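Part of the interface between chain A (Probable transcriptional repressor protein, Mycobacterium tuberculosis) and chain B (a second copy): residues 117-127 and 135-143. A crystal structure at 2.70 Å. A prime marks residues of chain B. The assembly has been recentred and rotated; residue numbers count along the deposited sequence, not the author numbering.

Chain A 117-127: AEVTASVGDWP
Chain B (135-143) NLGQAAEAC

This is a small apolar contact, burying 381 Å² over both sides, in which a helical segment of chain A and the residues that follow it rest on a helix of chain B without any hydrogen bond between them. Chain A is helical through Ala117 to Val119, and Ser122 N bonds back to Val119 O at 2.9 Å; the chain is extended at Val123 (phi/psi -129/155) and enters a new helix at Trp126 after the N-cap Asp125. Asn135′ onward continues a helix that begins earlier in the chain, with i to i+4 bonds such as Ala140′ N to Leu136′ O at 2.9 Å. The register runs antiparallel: the CA of Val119 lies 5.9 Å from the CA of Ala140′, and the CA of Ser122 lies 6.2 Å from the CA of Leu136′. Leu136′ (chi1 t, chi2 p) is the hub. Its CD1 meets Val119 CG1 at 3.6 Å (Val119 chi1 t) and Val123 CG1 at 4.1 Å (Val123 chi1 m), while its CD2 approaches Trp126 CZ3 obliquely at 3.6 Å (Trp126 chi1 t, chi2 -122°). Ser122 OG (chi1 p) spends its proton on Val119 O at 2.6 Å and also lies 3.2 Å from Leu136′ CD1, a close van der Waals approach; Ser122 CB packs 3.5 Å from Ala139′ CB. Val119 CG2 reaches Ala140′ CB at 4.4 Å. Extended Glu118 (chi1 t, chi2 t) brings OE2 to 3.7 Å from Cys143′ SG (chi1 t), a contact without a hydrogen bond.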

# COMPACT_ATOMS: atom_id res chain seq x y z
N ALA A 117 17.53 9.35 2.13
CA ALA A 117 18.53 9.77 1.17
C ALA A 117 18.95 8.60 0.29
O ALA A 117 19.22 8.76 -0.90
CB ALA A 117 19.74 10.35 1.89
N GLU A 118 19.01 7.41 0.90
CA GLU A 118 19.47 6.22 0.20
C GLU A 118 18.47 5.79 -0.86
O GLU A 118 18.84 5.47 -1.99
CB GLU A 118 19.70 5.09 1.20
CG GLU A 118 20.54 3.93 0.67
CD GLU A 118 21.03 3.01 1.77
OE1 GLU A 118 20.82 3.34 2.96
OE2 GLU A 118 21.62 1.96 1.45
N VAL A 119 17.19 5.79 -0.50
CA VAL A 119 16.13 5.36 -1.40
C VAL A 119 15.89 6.35 -2.54
O VAL A 119 15.87 5.98 -3.71
CB VAL A 119 14.80 5.13 -0.64
CG1 VAL A 119 13.61 5.33 -1.57
CG2 VAL A 119 14.78 3.75 -0.01
N THR A 120 15.71 7.62 -2.18
CA THR A 120 15.34 8.65 -3.15
C THR A 120 16.45 8.95 -4.15
O THR A 120 16.26 9.72 -5.09
CB THR A 120 14.91 9.94 -2.45
OG1 THR A 120 16.00 10.46 -1.68
CG2 THR A 120 13.73 9.67 -1.52
N ALA A 121 17.62 8.34 -3.95
CA ALA A 121 18.71 8.48 -4.90
C ALA A 121 18.48 7.58 -6.10
O ALA A 121 19.24 7.61 -7.07
CB ALA A 121 20.04 8.15 -4.23
N SER A 122 17.42 6.78 -6.04
CA SER A 122 17.07 5.88 -7.13
C SER A 122 16.30 6.61 -8.23
O SER A 122 15.96 6.02 -9.25
CB SER A 122 16.24 4.71 -6.61
OG SER A 122 15.02 5.15 -6.03
N VAL A 123 16.02 7.89 -8.01
CA VAL A 123 15.25 8.69 -8.97
C VAL A 123 15.96 9.99 -9.32
O VAL A 123 16.76 10.50 -8.54
CB VAL A 123 13.84 9.01 -8.44
CG1 VAL A 123 13.01 7.74 -8.34
CG2 VAL A 123 13.93 9.70 -7.08
N GLY A 124 15.66 10.52 -10.50
CA GLY A 124 16.29 11.73 -10.99
C GLY A 124 16.01 12.94 -10.11
O GLY A 124 16.92 13.51 -9.51
N ASP A 125 14.74 13.32 -10.04
CA ASP A 125 14.34 14.42 -9.17
C ASP A 125 13.27 13.93 -8.21
O ASP A 125 12.10 13.82 -8.56
CB ASP A 125 13.81 15.59 -10.00
CG ASP A 125 13.70 16.87 -9.20
OD1 ASP A 125 14.72 17.60 -9.11
OD2 ASP A 125 12.61 17.16 -8.67
N TRP A 126 13.69 13.62 -6.98
CA TRP A 126 12.77 13.10 -5.98
C TRP A 126 11.56 14.01 -5.76
O TRP A 126 10.42 13.54 -5.76
CB TRP A 126 13.48 12.82 -4.65
CG TRP A 126 12.53 12.55 -3.54
CD1 TRP A 126 12.42 13.24 -2.37
CD2 TRP A 126 11.51 11.54 -3.51
NE1 TRP A 126 11.41 12.71 -1.60
CE2 TRP A 126 10.84 11.67 -2.28
CE3 TRP A 126 11.11 10.54 -4.40
CZ2 TRP A 126 9.79 10.83 -1.91
CZ3 TRP A 126 10.07 9.71 -4.03
CH2 TRP A 126 9.42 9.86 -2.80
N PRO A 127 11.80 15.32 -5.55
CA PRO A 127 10.68 16.24 -5.34
C PRO A 127 9.62 16.11 -6.43
O PRO A 127 8.42 16.19 -6.14
CB PRO A 127 11.34 17.61 -5.40
CG PRO A 127 12.73 17.36 -4.92
CD PRO A 127 13.10 16.00 -5.46
N ASN B 135 10.36 1.37 -9.84
CA ASN B 135 11.81 1.42 -9.65
C ASN B 135 12.15 1.87 -8.24
O ASN B 135 13.16 1.45 -7.67
CB ASN B 135 12.46 2.34 -10.68
CG ASN B 135 12.44 1.77 -12.08
OD1 ASN B 135 12.37 0.56 -12.27
ND2 ASN B 135 12.50 2.65 -13.08
N LEU B 136 11.31 2.74 -7.69
CA LEU B 136 11.50 3.21 -6.32
C LEU B 136 11.27 2.07 -5.34
O LEU B 136 12.00 1.92 -4.36
CB LEU B 136 10.54 4.37 -6.03
CG LEU B 136 10.80 5.17 -4.76
CD1 LEU B 136 12.17 5.85 -4.84
CD2 LEU B 136 9.70 6.20 -4.55
N GLY B 137 10.24 1.27 -5.61
CA GLY B 137 9.92 0.12 -4.78
C GLY B 137 11.01 -0.93 -4.82
O GLY B 137 11.45 -1.41 -3.77
N GLN B 138 11.45 -1.30 -6.02
CA GLN B 138 12.52 -2.28 -6.18
C GLN B 138 13.80 -1.75 -5.55
O GLN B 138 14.59 -2.51 -4.99
CB GLN B 138 12.74 -2.61 -7.65
CG GLN B 138 13.29 -1.46 -8.47
CD GLN B 138 13.46 -1.80 -9.94
OE1 GLN B 138 13.25 -2.94 -10.35
NE2 GLN B 138 13.85 -0.81 -10.73
N ALA B 139 14.01 -0.44 -5.64
CA ALA B 139 15.14 0.20 -4.99
C ALA B 139 15.07 -0.02 -3.49
O ALA B 139 16.05 -0.43 -2.86
CB ALA B 139 15.16 1.69 -5.31
N ALA B 140 13.90 0.24 -2.91
CA ALA B 140 13.66 -0.01 -1.50
C ALA B 140 13.92 -1.47 -1.17
O ALA B 140 14.62 -1.79 -0.20
CB ALA B 140 12.23 0.37 -1.13
N GLU B 141 13.34 -2.35 -1.98
CA GLU B 141 13.51 -3.79 -1.81
C GLU B 141 14.98 -4.15 -1.66
O GLU B 141 15.39 -4.74 -0.66
CB GLU B 141 12.91 -4.52 -3.01
CG GLU B 141 12.71 -6.02 -2.82
CD GLU B 141 11.46 -6.35 -2.03
OE1 GLU B 141 10.71 -7.25 -2.45
OE2 GLU B 141 11.23 -5.70 -0.98
N ALA B 142 15.78 -3.77 -2.66
CA ALA B 142 17.20 -4.11 -2.69
C ALA B 142 17.99 -3.44 -1.57
O ALA B 142 19.17 -3.73 -1.38
CB ALA B 142 17.79 -3.75 -4.05
N CYS B 143 17.34 -2.55 -0.83
CA CYS B 143 18.00 -1.83 0.26
C CYS B 143 18.14 -2.72 1.49
O CYS B 143 19.09 -2.59 2.26
CB CYS B 143 17.23 -0.56 0.61
SG CYS B 143 18.13 0.62 1.64